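Local coordinates for Sel1 repeat family protein (Pseudomonas aeruginosa, PDB 6LCH) that probably acts as an immunity protein against the type VI secretion effector PldB, using a scaffold of paired helices from the Sel1 repeat family, at residues G76-D80 with T81-L85; P116-G120 with L121-D125; S211-P215 with A216-W220; Y232-Y235 with K236-A240. All coordinates share one frame; numbering follows the deposited sequence.

Contact 1: G76-D80 with T81-L85; sequences GVEKD and TQKAL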
loop_
_atom_site.group_PDB
_atom_site.type_symbol
_atom_site.label_atom_id
_atom_site.label_comp_id
_atom_site.label_asym_id
_atom_site.label_seq_id
_atom_site.Cartn_x
_atom_site.Cartn_y
_atom_site.Cartn_z
ATOM N N GLY A 76 23.687 7.491 -2.291
ATOM C CA GLY A 76 24.113 8.426 -3.309
ATOM C C GLY A 76 23.042 9.362 -3.836
ATOM O O GLY A 76 23.156 9.840 -4.967
ATOM N N VAL A 77 22.004 9.637 -3.046
ATOM C CA VAL A 77 20.943 10.561 -3.442
ATOM C C VAL A 77 20.718 11.561 -2.316
ATOM O O VAL A 77 20.410 11.173 -1.183
ATOM C CB VAL A 77 19.629 9.841 -3.790
ATOM C CG1 VAL A 77 18.569 10.858 -4.207
ATOM C CG2 VAL A 77 19.854 8.832 -4.905
ATOM N N GLU A 78 20.839 12.844 -2.641
ATOM C CA GLU A 78 20.749 13.919 -1.666
ATOM C C GLU A 78 19.299 14.180 -1.275
ATOM O O GLU A 78 18.407 14.178 -2.128
ATOM C CB GLU A 78 21.364 15.191 -2.253
ATOM C CG GLU A 78 21.288 15.247 -3.792
ATOM C CD GLU A 78 22.644 15.453 -4.452
ATOM O OE1 GLU A 78 23.432 16.284 -3.958
ATOM O OE2 GLU A 78 22.927 14.779 -5.467
ATOM N N LYS A 79 19.066 14.403 0.022
ATOM C CA LYS A 79 17.785 14.946 0.461
ATOM C C LYS A 79 17.536 16.278 -0.221
ATOM O O LYS A 79 18.347 17.199 -0.102
ATOM C CB LYS A 79 17.749 15.149 1.977
ATOM C CG LYS A 79 17.792 13.906 2.811
ATOM C CD LYS A 79 18.879 13.951 3.856
ATOM C CE LYS A 79 18.928 12.654 4.648
ATOM N NZ LYS A 79 19.751 11.624 3.952
ATOM N N ASP A 80 16.408 16.392 -0.919
ATOM C CA ASP A 80 16.042 17.650 -1.574
ATOM C C ASP A 80 14.525 17.795 -1.483
ATOM O O ASP A 80 13.798 17.390 -2.395
ATOM C CB ASP A 80 16.531 17.698 -3.014
ATOM C CG ASP A 80 16.477 19.097 -3.593
ATOM O OD1 ASP A 80 17.546 19.657 -3.905
ATOM O OD2 ASP A 80 15.364 19.645 -3.720
ATOM N N THR A 81 14.063 18.387 -0.376
ATOM C CA THR A 81 12.633 18.578 -0.159
ATOM C C THR A 81 11.980 19.316 -1.320
ATOM O O THR A 81 10.848 19.002 -1.705
ATOM C CB THR A 81 12.396 19.342 1.144
ATOM O OG1 THR A 81 12.864 20.687 0.997
ATOM C CG2 THR A 81 13.137 18.683 2.293
ATOM N N GLN A 82 12.675 20.302 -1.893
ATOM C CA GLN A 82 12.083 21.058 -2.992
ATOM C C GLN A 82 11.983 20.212 -4.253
ATOM O O GLN A 82 10.989 20.296 -4.984
ATOM C CB GLN A 82 12.886 22.330 -3.261
ATOM C CG GLN A 82 12.282 23.214 -4.349
ATOM C CD GLN A 82 10.923 23.774 -3.963
ATOM O OE1 GLN A 82 10.764 24.365 -2.896
ATOM N NE2 GLN A 82 9.935 23.589 -4.833
ATOM N N LYS A 83 13.003 19.395 -4.533
ATOM C CA LYS A 83 12.921 18.497 -5.680
ATOM C C LYS A 83 11.743 17.543 -5.547
ATOM O O LYS A 83 11.078 17.221 -6.540
ATOM C CB LYS A 83 14.224 17.722 -5.837
ATOM C CG LYS A 83 15.204 18.380 -6.777
ATOM C CD LYS A 83 16.323 17.429 -7.130
ATOM C CE LYS A 83 17.650 18.148 -7.146
ATOM N NZ LYS A 83 18.775 17.238 -6.778
ATOM N N ALA A 84 11.456 17.096 -4.322
ATOM C CA ALA A 84 10.297 16.240 -4.106
ATOM C C ALA A 84 8.998 17.009 -4.309
ATOM O O ALA A 84 8.070 16.504 -4.950
ATOM C CB ALA A 84 10.346 15.629 -2.707
ATOM N N LEU A 85 8.919 18.235 -3.773
ATOM C CA LEU A 85 7.716 19.047 -3.938
ATOM C C LEU A 85 7.433 19.322 -5.406
ATOM O O LEU A 85 6.284 19.225 -5.853
ATOM C CB LEU A 85 7.857 20.371 -3.182
ATOM C CG LEU A 85 8.011 20.365 -1.660
ATOM C CD1 LEU A 85 8.263 21.780 -1.152
ATOM C CD2 LEU A 85 6.785 19.779 -1.000
#
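D80 folds its side chain over the start of helix 81-93 and meets K83 with every atom beyond its CA. CG stands anti to the backbone N (chi1 -166°), which swings the carboxylate along the first helical turn. Its CB lies 3.6 Å from K83 CB, and CG packs at 3.5 Å against K83 CG. The carboxylate then divides its work. D80 OD2 accepts the backbone N-H of K83 at 2.5 Å (N-H...O angle 152°), short enough for the exact length to be doubtful though the cap is clear; the donor comes to the anti side of the oxygen and stands 24° out of the carboxylate plane. D80 OD1 faces the lysine chain, with K83 CE at 3.6 Å and K83 NZ at 4.0 Å, the latter a long salt bridge. The two side chains cross at about a right angle. One residue on, A84 N donates to D80 O at 3.0 Å, the first i to i+4 bond of the helix.

This is an N-cap within a Sel1 repeat, where the loop after helix 59-70 turns into the next helix. Backbone bonding of D80 with Y69, and K83 resting on Y69, tie the cap to that earlier helix. With an amide at one oxygen, an ammonium group beside the other and the positive end of a helix dipole beneath, the carboxylate is probably stabilised in its ionised form.

Contact 2: P116-G120 with L121-D125; sequences PATDG and LTFLD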
loop_
_atom_site.group_PDB
_atom_site.type_symbol
_atom_site.label_atom_id
_atom_site.label_comp_id
_atom_site.label_asym_id
_atom_site.label_seq_id
_atom_site.Cartn_x
_atom_site.Cartn_y
_atom_site.Cartn_z
ATOM N N PRO A 116 -5.464 25.049 -5.984
ATOM C CA PRO A 116 -6.568 25.077 -6.961
ATOM C C PRO A 116 -6.922 23.714 -7.530
ATOM O O PRO A 116 -8.071 23.507 -7.939
ATOM C CB PRO A 116 -6.046 26.022 -8.054
ATOM C CG PRO A 116 -4.563 26.057 -7.874
ATOM C CD PRO A 116 -4.334 25.896 -6.400
ATOM N N ALA A 117 -5.982 22.771 -7.564
ATOM C CA ALA A 117 -6.251 21.482 -8.183
ATOM C C ALA A 117 -7.074 20.549 -7.304
ATOM O O ALA A 117 -7.547 19.522 -7.801
ATOM C CB ALA A 117 -4.939 20.800 -8.562
ATOM N N THR A 118 -7.252 20.865 -6.022
ATOM C CA THR A 118 -8.038 20.006 -5.149
ATOM C C THR A 118 -9.522 20.331 -5.181
ATOM O O THR A 118 -10.330 19.501 -4.744
ATOM C CB THR A 118 -7.535 20.103 -3.704
ATOM O OG1 THR A 118 -7.831 21.403 -3.173
ATOM C CG2 THR A 118 -6.034 19.860 -3.635
ATOM N N ASP A 119 -9.893 21.510 -5.686
ATOM C CA ASP A 119 -11.291 21.942 -5.759
ATOM C C ASP A 119 -11.905 22.055 -4.363
ATOM O O ASP A 119 -12.996 21.549 -4.093
ATOM C CB ASP A 119 -12.111 21.002 -6.645
ATOM C CG ASP A 119 -11.449 20.743 -7.986
ATOM O OD1 ASP A 119 -10.988 21.722 -8.616
ATOM O OD2 ASP A 119 -11.394 19.568 -8.414
ATOM N N GLY A 120 -11.186 22.730 -3.468
ATOM C CA GLY A 120 -11.663 22.952 -2.120
ATOM C C GLY A 120 -11.531 21.770 -1.189
ATOM O O GLY A 120 -12.094 21.804 -0.089
ATOM N N LEU A 121 -10.806 20.729 -1.585
ATOM C CA LEU A 121 -10.632 19.536 -0.772
ATOM C C LEU A 121 -9.227 19.500 -0.186
ATOM O O LEU A 121 -8.293 20.099 -0.722
ATOM C CB LEU A 121 -10.875 18.267 -1.592
ATOM C CG LEU A 121 -12.311 17.882 -1.934
ATOM C CD1 LEU A 121 -12.339 16.526 -2.629
ATOM C CD2 LEU A 121 -13.182 17.871 -0.684
ATOM N N THR A 122 -9.088 18.801 0.936
ATOM C CA THR A 122 -7.762 18.530 1.454
ATOM C C THR A 122 -7.067 17.508 0.560
ATOM O O THR A 122 -7.690 16.863 -0.287
ATOM C CB THR A 122 -7.842 18.026 2.892
ATOM O OG1 THR A 122 -6.582 18.236 3.533
ATOM C CG2 THR A 122 -8.186 16.549 2.921
ATOM N N PHE A 123 -5.755 17.365 0.749
ATOM C CA PHE A 123 -4.996 16.495 -0.142
ATOM C C PHE A 123 -5.482 15.055 -0.047
ATOM O O PHE A 123 -5.693 14.398 -1.073
ATOM C CB PHE A 123 -3.501 16.601 0.160
ATOM C CG PHE A 123 -2.842 17.775 -0.510
ATOM C CD1 PHE A 123 -2.831 17.882 -1.892
ATOM C CD2 PHE A 123 -2.253 18.779 0.238
ATOM C CE1 PHE A 123 -2.240 18.965 -2.514
ATOM C CE2 PHE A 123 -1.660 19.863 -0.376
ATOM C CZ PHE A 123 -1.656 19.959 -1.755
ATOM N N LEU A 124 -5.711 14.566 1.175
ATOM C CA LEU A 124 -6.203 13.202 1.341
ATOM C C LEU A 124 -7.574 13.026 0.703
ATOM O O LEU A 124 -7.824 12.026 0.020
ATOM C CB LEU A 124 -6.263 12.841 2.825
ATOM C CG LEU A 124 -4.972 12.339 3.473
ATOM C CD1 LEU A 124 -5.236 11.960 4.924
ATOM C CD2 LEU A 124 -4.417 11.156 2.704
ATOM N N ASP A 125 -8.480 13.981 0.929
ATOM C CA ASP A 125 -9.829 13.859 0.389
ATOM C C ASP A 125 -9.824 13.932 -1.133
ATOM O O ASP A 125 -10.527 13.162 -1.796
ATOM C CB ASP A 125 -10.732 14.939 0.982
ATOM C CG ASP A 125 -11.115 14.648 2.423
ATOM O OD1 ASP A 125 -11.427 15.604 3.167
ATOM O OD2 ASP A 125 -11.095 13.463 2.816
#
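A tight turn, T118 to L121, lies in the loop between helix 111-114 and helix 123-129. D119 and G120 occupy its two central positions with positive phi (62° and 78°), close to a type I' beta turn. Its closing bond, L121 N to T118 O, is weak at 3.4 Å. The same carbonyl oxygen also touches the L121 side chain, T118 O to L121 CB being 3.4 Å.

The two branches of T118 part: OG1 reaches across the turn, and CG2 goes on to the F123 ring. OG1 sits between the backbone N and the carbonyl carbon, which brings it to 2.8 Å from L121 O. G112 O, its strongest partner, and N115 O are also within reach of this hydroxyl, so which carbonyl receives the one proton is not settled; the buried oxygen is in any case set in a cluster of backbone carbonyls. T118 CG2 lies 4.1 Å from F123 CE1 and equally far from F123 CD1, meeting that ring obliquely. F123 has CG anti to its carbonyl carbon (chi1 -83°), and this lays the ring back over the turn although its CB leads away from it.

Outside the turn, D119 forms a salt bridge with K126, one helical turn into helix 123-129, and N109 OD1 accepts from L124 N near the start of that helix. The F123 ring packs on M103 and I107 of helix 97-107, while L124 faces A135, E138 and L139 of helix 133-146, so the turn delivers the short helix between those two.

Contact 3: S211-P215 with A216-W220; sequences SETPP and ASAMW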
loop_
_atom_site.group_PDB
_atom_site.type_symbol
_atom_site.label_atom_id
_atom_site.label_comp_id
_atom_site.label_asym_id
_atom_site.label_seq_id
_atom_site.Cartn_x
_atom_site.Cartn_y
_atom_site.Cartn_z
ATOM N N SER A 211 5.410 -21.991 15.700
ATOM C CA SER A 211 5.274 -22.639 17.000
ATOM C C SER A 211 5.786 -21.759 18.132
ATOM O O SER A 211 5.275 -21.834 19.255
ATOM C CB SER A 211 6.018 -23.969 16.991
ATOM O OG SER A 211 7.413 -23.766 16.859
ATOM N N GLU A 212 6.784 -20.924 17.854
ATOM C CA GLU A 212 7.402 -20.047 18.840
ATOM C C GLU A 212 6.565 -18.812 19.159
ATOM O O GLU A 212 6.944 -18.041 20.047
ATOM C CB GLU A 212 8.787 -19.617 18.347
ATOM C CG GLU A 212 8.764 -18.515 17.287
ATOM C CD GLU A 212 8.031 -18.921 16.019
ATOM O OE1 GLU A 212 8.169 -20.090 15.592
ATOM O OE2 GLU A 212 7.311 -18.070 15.450
ATOM N N THR A 213 5.448 -18.605 18.471
ATOM C CA THR A 213 4.637 -17.416 18.702
ATOM C C THR A 213 3.720 -17.634 19.901
ATOM O O THR A 213 3.048 -18.668 19.977
ATOM C CB THR A 213 3.799 -17.089 17.470
ATOM O OG1 THR A 213 4.655 -16.948 16.329
ATOM C CG2 THR A 213 3.011 -15.803 17.673
ATOM N N PRO A 214 3.665 -16.697 20.844
ATOM C CA PRO A 214 2.704 -16.805 21.942
ATOM C C PRO A 214 1.299 -16.958 21.392
ATOM O O PRO A 214 0.914 -16.243 20.454
ATOM C CB PRO A 214 2.870 -15.475 22.694
ATOM C CG PRO A 214 4.244 -15.011 22.344
ATOM C CD PRO A 214 4.488 -15.479 20.940
ATOM N N PRO A 215 0.517 -17.900 21.928
ATOM C CA PRO A 215 -0.798 -18.190 21.332
ATOM C C PRO A 215 -1.673 -16.962 21.156
ATOM O O PRO A 215 -2.412 -16.879 20.167
ATOM C CB PRO A 215 -1.409 -19.190 22.321
ATOM C CG PRO A 215 -0.232 -19.843 22.971
ATOM C CD PRO A 215 0.816 -18.773 23.076
ATOM N N ALA A 216 -1.592 -15.999 22.079
ATOM C CA ALA A 216 -2.372 -14.772 21.954
ATOM C C ALA A 216 -2.047 -14.038 20.658
ATOM O O ALA A 216 -2.949 -13.607 19.931
ATOM C CB ALA A 216 -2.122 -13.869 23.164
ATOM N N SER A 217 -0.757 -13.894 20.342
ATOM C CA SER A 217 -0.371 -13.207 19.113
ATOM C C SER A 217 -0.754 -13.986 17.863
ATOM O O SER A 217 -0.880 -13.386 16.789
ATOM C CB SER A 217 1.130 -12.938 19.102
ATOM O OG SER A 217 1.459 -11.837 19.922
ATOM N N ALA A 218 -0.942 -15.298 17.978
ATOM C CA ALA A 218 -1.320 -16.142 16.856
ATOM C C ALA A 218 -2.824 -16.361 16.767
ATOM O O ALA A 218 -3.267 -17.237 16.020
ATOM C CB ALA A 218 -0.599 -17.490 16.948
ATOM N N MET A 219 -3.618 -15.572 17.491
ATOM C CA MET A 219 -5.070 -15.729 17.554
ATOM C C MET A 219 -5.473 -17.150 17.937
ATOM O O MET A 219 -6.561 -17.613 17.577
ATOM C CB MET A 219 -5.729 -15.313 16.232
ATOM C CG MET A 219 -5.178 -14.001 15.676
ATOM S SD MET A 219 -6.151 -13.271 14.345
ATOM C CE MET A 219 -5.403 -13.947 12.872
ATOM N N TRP A 220 -4.592 -17.846 18.661
ATOM C CA TRP A 220 -4.827 -19.208 19.137
ATOM C C TRP A 220 -5.003 -20.193 17.986
ATOM O O TRP A 220 -5.678 -21.214 18.124
ATOM C CB TRP A 220 -6.020 -19.260 20.097
ATOM C CG TRP A 220 -5.715 -18.559 21.375
ATOM C CD1 TRP A 220 -4.991 -19.049 22.425
ATOM C CD2 TRP A 220 -6.087 -17.224 21.732
ATOM N NE1 TRP A 220 -4.906 -18.105 23.422
ATOM C CE2 TRP A 220 -5.569 -16.976 23.020
ATOM C CE3 TRP A 220 -6.817 -16.217 21.092
ATOM C CZ2 TRP A 220 -5.756 -15.762 23.679
ATOM C CZ3 TRP A 220 -7.003 -15.012 21.748
ATOM C CH2 TRP A 220 -6.475 -14.795 23.028
#
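P215 and W220 close a Schellman motif in the loop between helices 199-208 and 225-240. W220 N donates to P215 O at 2.8 Å as the outer 6→1 bond, and inside it M219 N reaches A216 O at 3.2 Å, the closure of a type I beta turn. M219 supplies the positive phi (53°) that the motif needs after residues with helical backbone angles. A218 N adds a bond to P214 O at 3.2 Å, with the donor in the carbonyl plane, and a weak one to P215 O.

Three side chains pack around this backbone motif. T213 has chi1 -56°, which turns its two branches to different tasks: OG1 accompanies the backbone N and is hydrogen-bonded to R207 O at the end of the preceding helix, whereas CG2, anti to the N, reaches into the turn. There the methyl rests 3.7 Å from S217 CB and 4.1 Å from A218 CB, with A218 CB pointing toward the 211-215 side. M219 carries its side chain the other way, onto F183 and L187 of helix 183-195, and its carbonyl accepts from H258 NE2.

W220, also in the left-handed backbone region, folds its indole back over the turn with CG anti to the carbonyl carbon (chi1 -68°). One face of the ring, near its rim, covers the carbonyl oxygen that the backbone N-H of W220 engages, P215 O lying 3.9 Å above the plane. The pyrrole part also meets the proline ring: W220 CD1 touches P215 CB at 3.6 Å.

Contact 4: Y232-Y235 with K236-A240; sequences YSIY and KKLEA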
loop_
_atom_site.group_PDB
_atom_site.type_symbol
_atom_site.label_atom_id
_atom_site.label_comp_id
_atom_site.label_asym_id
_atom_site.label_seq_id
_atom_site.Cartn_x
_atom_site.Cartn_y
_atom_site.Cartn_z
ATOM N N TYR A 232 6.536 -17.245 5.212
ATOM C CA TYR A 232 7.806 -16.547 5.374
ATOM C C TYR A 232 8.587 -16.499 4.071
ATOM O O TYR A 232 9.298 -15.522 3.815
ATOM C CB TYR A 232 8.660 -17.196 6.462
ATOM C CG TYR A 232 9.818 -16.310 6.857
ATOM C CD1 TYR A 232 9.599 -15.137 7.565
ATOM C CD2 TYR A 232 11.120 -16.622 6.488
ATOM C CE1 TYR A 232 10.644 -14.312 7.920
ATOM C CE2 TYR A 232 12.176 -15.799 6.838
ATOM C CZ TYR A 232 11.931 -14.645 7.554
ATOM O OH TYR A 232 12.971 -13.815 7.910
ATOM N N SER A 233 8.475 -17.542 3.243
ATOM C CA SER A 233 9.141 -17.527 1.945
ATOM C C SER A 233 8.521 -16.488 1.021
ATOM O O SER A 233 9.233 -15.827 0.254
ATOM C CB SER A 233 9.084 -18.913 1.306
ATOM O OG SER A 233 9.717 -18.911 0.037
ATOM N N ILE A 234 7.194 -16.344 1.064
ATOM C CA ILE A 234 6.540 -15.275 0.313
ATOM C C ILE A 234 7.010 -13.923 0.824
ATOM O O ILE A 234 7.283 -13.002 0.043
ATOM C CB ILE A 234 5.010 -15.414 0.405
ATOM C CG1 ILE A 234 4.506 -16.499 -0.545
ATOM C CG2 ILE A 234 4.324 -14.080 0.125
ATOM C CD1 ILE A 234 3.079 -16.928 -0.261
ATOM N N TYR A 235 7.125 -13.786 2.148
ATOM C CA TYR A 235 7.658 -12.557 2.716
ATOM C C TYR A 235 9.080 -12.300 2.234
ATOM O O TYR A 235 9.451 -11.152 1.967
ATOM C CB TYR A 235 7.600 -12.609 4.243
ATOM C CG TYR A 235 8.611 -11.714 4.918
ATOM C CD1 TYR A 235 9.834 -12.214 5.334
ATOM C CD2 TYR A 235 8.344 -10.368 5.140
ATOM C CE1 TYR A 235 10.762 -11.409 5.945
ATOM C CE2 TYR A 235 9.272 -9.550 5.756
ATOM C CZ TYR A 235 10.480 -10.084 6.162
ATOM O OH TYR A 235 11.424 -9.288 6.770
ATOM N N LYS A 236 9.897 -13.346 2.114
ATOM C CA LYS A 236 11.240 -13.126 1.590
ATOM C C LYS A 236 11.196 -12.752 0.114
ATOM O O LYS A 236 11.951 -11.880 -0.330
ATOM C CB LYS A 236 12.113 -14.358 1.822
ATOM C CG LYS A 236 12.445 -14.580 3.283
ATOM C CD LYS A 236 12.972 -13.307 3.905
ATOM C CE LYS A 236 14.486 -13.329 3.946
ATOM N NZ LYS A 236 15.045 -12.030 4.405
ATOM N N LYS A 237 10.289 -13.365 -0.651
ATOM C CA LYS A 237 10.191 -13.063 -2.074
ATOM C C LYS A 237 9.766 -11.616 -2.312
ATOM O O LYS A 237 10.319 -10.934 -3.185
ATOM C CB LYS A 237 9.219 -14.043 -2.725
ATOM C CG LYS A 237 9.128 -14.009 -4.229
ATOM C CD LYS A 237 10.370 -14.543 -4.947
ATOM C CE LYS A 237 10.616 -13.775 -6.276
ATOM N NZ LYS A 237 11.100 -12.365 -6.044
ATOM N N LEU A 238 8.797 -11.122 -1.534
ATOM C CA LEU A 238 8.348 -9.742 -1.703
ATOM C C LEU A 238 9.370 -8.754 -1.165
ATOM O O LEU A 238 9.428 -7.608 -1.625
ATOM C CB LEU A 238 7.011 -9.523 -0.999
ATOM C CG LEU A 238 5.742 -10.080 -1.626
ATOM C CD1 LEU A 238 4.654 -10.161 -0.574
ATOM C CD2 LEU A 238 5.297 -9.209 -2.785
ATOM N N GLU A 239 10.168 -9.174 -0.185
ATOM C CA GLU A 239 11.232 -8.326 0.330
ATOM C C GLU A 239 12.315 -8.075 -0.712
ATOM O O GLU A 239 12.893 -6.985 -0.754
ATOM C CB GLU A 239 11.810 -8.971 1.578
ATOM C CG GLU A 239 12.952 -8.261 2.205
ATOM C CD GLU A 239 12.945 -8.515 3.699
ATOM O OE1 GLU A 239 11.869 -8.475 4.307
ATOM O OE2 GLU A 239 13.995 -8.822 4.286
ATOM N N ALA A 240 12.594 -9.047 -1.575
ATOM C CA ALA A 240 13.516 -8.755 -2.665
ATOM C C ALA A 240 12.802 -8.080 -3.834
ATOM O O ALA A 240 13.377 -7.203 -4.488
ATOM C CB ALA A 240 14.227 -10.029 -3.116
#
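The methylenes of K236 lie along the ring of Y232 and then run on to that of Y235. K236 CG is 3.8 Å from Y232 CE2, an oblique approach with the two side chains side by side and pointing the same way. Bends at chi2 and chi3 (-50° and -98°) then carry the lysine across to the second tyrosine, where K236 CD stands 3.6 Å from both CE1 and CD1 of Y235. With CG anti to the backbone N in both tyrosines, the rings leave the helix on the same side, three residues apart, and the lysine chain bridges them.

Past the rings, K236 NZ meets E239 OE2 at 3.4 Å in a weak, hydrogen-bonded salt bridge between residues i and i+3. The carboxylate of E239 lies near the phenol end of Y235, but the atoms there are too close in the model and the arrangement is doubtful. On another face of the helix, I234 CG2 touches L238 CD1 at 4.0 Å, side by side one turn apart. Regular i to i+4 bonds keep the backbone helical here, such as K236 N to Y232 O at 2.8 Å and L238 N to I234 O at 2.9 Å.

These residues form the last two turns of helix 225-240. The tyrosines face helix 199-208, where both touch F203, and R228 adds a cation-pi contact to Y232; I234 and L238 lean on F246. K236 therefore plays two parts, its hydrocarbon covering aromatic rings while its ammonium end pairs with a carboxylate.

None of the four contacts lies in the middle of the fold. Contacts 1 and 4 are at the surface, while contacts 2 and 3 are partly buried. Contacts 1 and 2, with centres 24 Å apart, both span the starts of helices that pack on helix 97-107, sharing M103 through L85 and F123. Contacts 3 and 4, 21 Å apart between centres, belong to the other part of the chain and bear on helix 225-240: one in the loop before it, the other in its last turns. Contact 1 relies on a charged cap, contact 2 on a hydroxyl among carbonyls, contact 3 on a backbone motif under an indole, and contact 4 on lysine-aromatic packing.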